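Local coordinates for cutm, flavoprotein of carbon monoxide dehydrogenase (Hydrogenophaga pseudoflava, PDB 1FFV) that serves as the FAD-binding flavoprotein subunit of carbon monoxide dehydrogenase, probably passing electrons from carbon monoxide oxidation through its flavin to an acceptor, at residues T76-L81 with N123-L128. Residues are numbered along the deposited sequence; the frame is centred on the assembly and turned at random.
With FAD (flavin-adenine dinucleotide), chain J.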
loop_
_atom_site.group_PDB
_atom_site.type_symbol
_atom_site.label_atom_id
_atom_site.label_comp_id
_atom_site.label_asym_id
_atom_site.label_seq_id
_atom_site.Cartn_x
_atom_site.Cartn_y
_atom_site.Cartn_z
ATOM N N THR C 76 -2.739 -48.086 -7.076
ATOM C CA THR C 76 -3.939 -47.912 -6.274
ATOM C C THR C 76 -3.552 -47.036 -5.087
ATOM O O THR C 76 -2.578 -47.297 -4.387
ATOM C CB THR C 76 -4.487 -49.249 -5.723
ATOM O OG1 THR C 76 -4.879 -50.091 -6.811
ATOM C CG2 THR C 76 -5.690 -49.006 -4.816
ATOM N N VAL C 77 -4.326 -45.986 -4.884
ATOM C CA VAL C 77 -4.104 -45.043 -3.805
ATOM C C VAL C 77 -4.620 -45.627 -2.471
ATOM O O VAL C 77 -5.591 -46.394 -2.461
ATOM C CB VAL C 77 -4.767 -43.697 -4.216
ATOM C CG1 VAL C 77 -5.688 -43.159 -3.147
ATOM C CG2 VAL C 77 -3.698 -42.704 -4.632
ATOM N N GLU C 78 -3.957 -45.291 -1.361
ATOM C CA GLU C 78 -4.339 -45.814 -0.044
ATOM C C GLU C 78 -5.836 -45.733 0.302
ATOM O O GLU C 78 -6.402 -46.704 0.810
ATOM C CB GLU C 78 -3.507 -45.169 1.069
ATOM C CG GLU C 78 -1.985 -45.399 0.983
ATOM C CD GLU C 78 -1.561 -46.853 1.238
ATOM O OE1 GLU C 78 -0.377 -47.175 1.010
ATOM O OE2 GLU C 78 -2.397 -47.676 1.678
ATOM N N ASN C 79 -6.474 -44.596 0.020
ATOM C CA ASN C 79 -7.903 -44.427 0.305
ATOM C C ASN C 79 -8.810 -45.308 -0.565
ATOM O O ASN C 79 -9.915 -45.668 -0.159
ATOM C CB ASN C 79 -8.323 -42.961 0.179
ATOM C CG ASN C 79 -7.916 -42.126 1.382
ATOM O OD1 ASN C 79 -7.661 -40.929 1.232
ATOM N ND2 ASN C 79 -7.866 -42.730 2.564
ATOM N N ASP C 80 -8.348 -45.638 -1.769
ATOM C CA ASP C 80 -9.114 -46.492 -2.670
ATOM C C ASP C 80 -9.040 -47.932 -2.190
ATOM O O ASP C 80 -9.882 -48.764 -2.528
ATOM C CB ASP C 80 -8.587 -46.371 -4.098
ATOM C CG ASP C 80 -9.097 -45.131 -4.797
ATOM O OD1 ASP C 80 -9.440 -44.150 -4.110
ATOM O OD2 ASP C 80 -9.188 -45.142 -6.040
ATOM N N LEU C 81 -8.016 -48.207 -1.392
ATOM C CA LEU C 81 -7.802 -49.516 -0.810
ATOM C C LEU C 81 -8.827 -49.652 0.318
ATOM O O LEU C 81 -9.439 -50.705 0.501
ATOM C CB LEU C 81 -6.389 -49.570 -0.240
ATOM C CG LEU C 81 -5.592 -50.856 -0.382
ATOM C CD1 LEU C 81 -5.415 -51.196 -1.855
ATOM C CD2 LEU C 81 -4.251 -50.679 0.306
ATOM N N ASN C 123 7.509 -48.403 6.908
ATOM C CA ASN C 123 6.236 -48.524 6.199
ATOM C C ASN C 123 5.414 -49.738 6.671
ATOM O O ASN C 123 5.969 -50.708 7.193
ATOM C CB ASN C 123 6.478 -48.574 4.688
ATOM C CG ASN C 123 6.773 -47.198 4.082
ATOM O OD1 ASN C 123 6.879 -47.100 2.863
ATOM N ND2 ASN C 123 6.877 -46.157 4.899
ATOM N N ASP C 124 4.097 -49.678 6.485
ATOM C CA ASP C 124 3.200 -50.749 6.930
ATOM C C ASP C 124 2.915 -51.875 5.936
ATOM O O ASP C 124 2.799 -53.041 6.329
ATOM C CB ASP C 124 1.874 -50.157 7.413
ATOM C CG ASP C 124 2.052 -49.175 8.561
ATOM O OD1 ASP C 124 2.517 -49.578 9.646
ATOM O OD2 ASP C 124 1.727 -47.988 8.378
ATOM N N HIS C 125 2.798 -51.544 4.654
ATOM C CA HIS C 125 2.503 -52.561 3.654
ATOM C C HIS C 125 3.489 -53.708 3.567
ATOM O O HIS C 125 3.092 -54.819 3.226
ATOM C CB HIS C 125 2.254 -51.944 2.281
ATOM C CG HIS C 125 0.895 -51.345 2.147
ATOM N ND1 HIS C 125 -0.257 -52.090 2.278
ATOM C CD2 HIS C 125 0.496 -50.068 1.948
ATOM C CE1 HIS C 125 -1.307 -51.299 2.167
ATOM N NE2 HIS C 125 -0.878 -50.066 1.965
ATOM N N PRO C 126 4.793 -53.457 3.810
ATOM C CA PRO C 126 5.705 -54.602 3.728
ATOM C C PRO C 126 5.249 -55.755 4.649
ATOM O O PRO C 126 5.013 -56.865 4.173
ATOM C CB PRO C 126 7.042 -53.995 4.149
ATOM C CG PRO C 126 6.958 -52.620 3.552
ATOM C CD PRO C 126 5.551 -52.191 3.906
ATOM N N ALA C 127 5.053 -55.486 5.939
ATOM C CA ALA C 127 4.611 -56.538 6.860
ATOM C C ALA C 127 3.229 -57.062 6.470
ATOM O O ALA C 127 2.988 -58.265 6.494
ATOM C CB ALA C 127 4.599 -56.039 8.306
ATOM N N LEU C 128 2.336 -56.154 6.091
ATOM C CA LEU C 128 0.994 -56.530 5.683
ATOM C C LEU C 128 1.006 -57.477 4.491
ATOM O O LEU C 128 0.258 -58.464 4.464
ATOM C CB LEU C 128 0.174 -55.284 5.349
ATOM C CG LEU C 128 -0.258 -54.427 6.547
ATOM C CD1 LEU C 128 -0.806 -53.101 6.063
ATOM C CD2 LEU C 128 -1.296 -55.182 7.367
HETATM P PA FAD J . 6.881 -42.565 -4.169
HETATM O O1A FAD J . 7.047 -42.327 -5.613
HETATM O O2A FAD J . 6.999 -41.527 -3.305
HETATM O O5B FAD J . 7.962 -43.553 -3.878
HETATM C C5B FAD J . 8.038 -44.766 -4.599
HETATM C C4B FAD J . 9.441 -45.330 -4.415
HETATM O O4B FAD J . 9.335 -46.676 -4.970
HETATM C C3B FAD J . 10.520 -44.745 -5.287
HETATM O O3B FAD J . 11.809 -45.174 -5.031
HETATM C C2B FAD J . 9.939 -45.085 -6.642
HETATM O O2B FAD J . 10.878 -44.886 -7.643
HETATM C C1B FAD J . 9.565 -46.521 -6.446
HETATM N N9A FAD J . 8.294 -46.947 -7.005
HETATM C C8A FAD J . 7.060 -46.381 -6.807
HETATM N N7A FAD J . 6.090 -47.017 -7.461
HETATM C C5A FAD J . 6.728 -48.038 -8.118
HETATM C C6A FAD J . 6.225 -49.091 -8.988
HETATM N N6A FAD J . 4.972 -49.236 -9.323
HETATM N N1A FAD J . 7.185 -49.938 -9.457
HETATM C C2A FAD J . 8.494 -49.825 -9.134
HETATM N N3A FAD J . 9.041 -48.903 -8.346
HETATM C C4A FAD J . 8.116 -48.029 -7.851
HETATM N N1 FAD J . 3.705 -44.954 5.022
HETATM C C2 FAD J . 3.352 -45.939 5.835
HETATM O O2 FAD J . 3.404 -47.072 5.488
HETATM N N3 FAD J . 2.894 -45.714 7.155
HETATM C C4 FAD J . 2.792 -44.450 7.669
HETATM O O4 FAD J . 2.391 -44.296 8.805
HETATM C C4X FAD J . 3.180 -43.355 6.794
HETATM N N5 FAD J . 3.103 -42.099 7.242
HETATM C C5X FAD J . 3.475 -41.110 6.387
HETATM C C6 FAD J . 3.391 -39.803 6.869
HETATM C C7 FAD J . 3.738 -38.740 6.099
HETATM C C7M FAD J . 3.640 -37.339 6.651
HETATM C C8 FAD J . 4.200 -38.944 4.751
HETATM C C8M FAD J . 4.595 -37.780 3.874
HETATM C C9 FAD J . 4.287 -40.250 4.246
HETATM C C9A FAD J . 3.928 -41.322 5.054
HETATM N N10 FAD J . 3.996 -42.673 4.606
HETATM C C10 FAD J . 3.637 -43.669 5.439
HETATM C "C1'" FAD J . 4.440 -42.952 3.201
HETATM C "C2'" FAD J . 3.450 -43.231 1.977
HETATM O "O2'" FAD J . 2.814 -44.130 2.845
HETATM C "C3'" FAD J . 4.744 -43.412 1.208
HETATM O "O3'" FAD J . 3.839 -42.449 0.621
HETATM C "C4'" FAD J . 4.739 -43.945 -0.209
HETATM O "O4'" FAD J . 5.659 -44.661 0.678
HETATM C "C5'" FAD J . 5.947 -44.086 -1.142
HETATM O "O5'" FAD J . 4.613 -44.411 -1.985
HETATM P P FAD J . 4.335 -43.453 -3.145
HETATM O O1P FAD J . 3.111 -44.076 -3.854
HETATM O O2P FAD J . 4.123 -42.142 -2.753
HETATM O O3P FAD J . 5.541 -43.419 -3.989
#
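H125 sets the edge of its imidazole against the carboxylate of E78, and a methyl of L81 packs beside the same ring. NE2 of H125 donates to OE2 of E78 at 2.8 Å. The bond is nearly straight, at 174°, and uses the syn lone pair of OE2. The acceptor lies in the ring plane, and the carboxylate is turned only 15° from it. A bend at chi2 (-68°) swings the end of E78 toward the ring. CD2 of L81 sits 3.5 Å from CE1 of H125, oblique to the ring. All three residues are buried in the FAD-binding domain of the molybdopterin dehydrogenase family, and their side chains bridge helices 78-83 and 125-131. An alanine in place of E78 would probably leave NE2 of H125 without its acceptor and the ring freer to turn. Adjacent D124 holds the flavin: its backbone N donates a hydrogen bond to O2 of FAD, and its OD2 accepts from N3 of FAD at 2.8 Å. K185 and Y183 bind the same carboxylate. The H125-E78 pair therefore neighbours the flavin site without touching the flavin. A buried carboxylate at NE2 probably favours a proton there and polarises the imidazole.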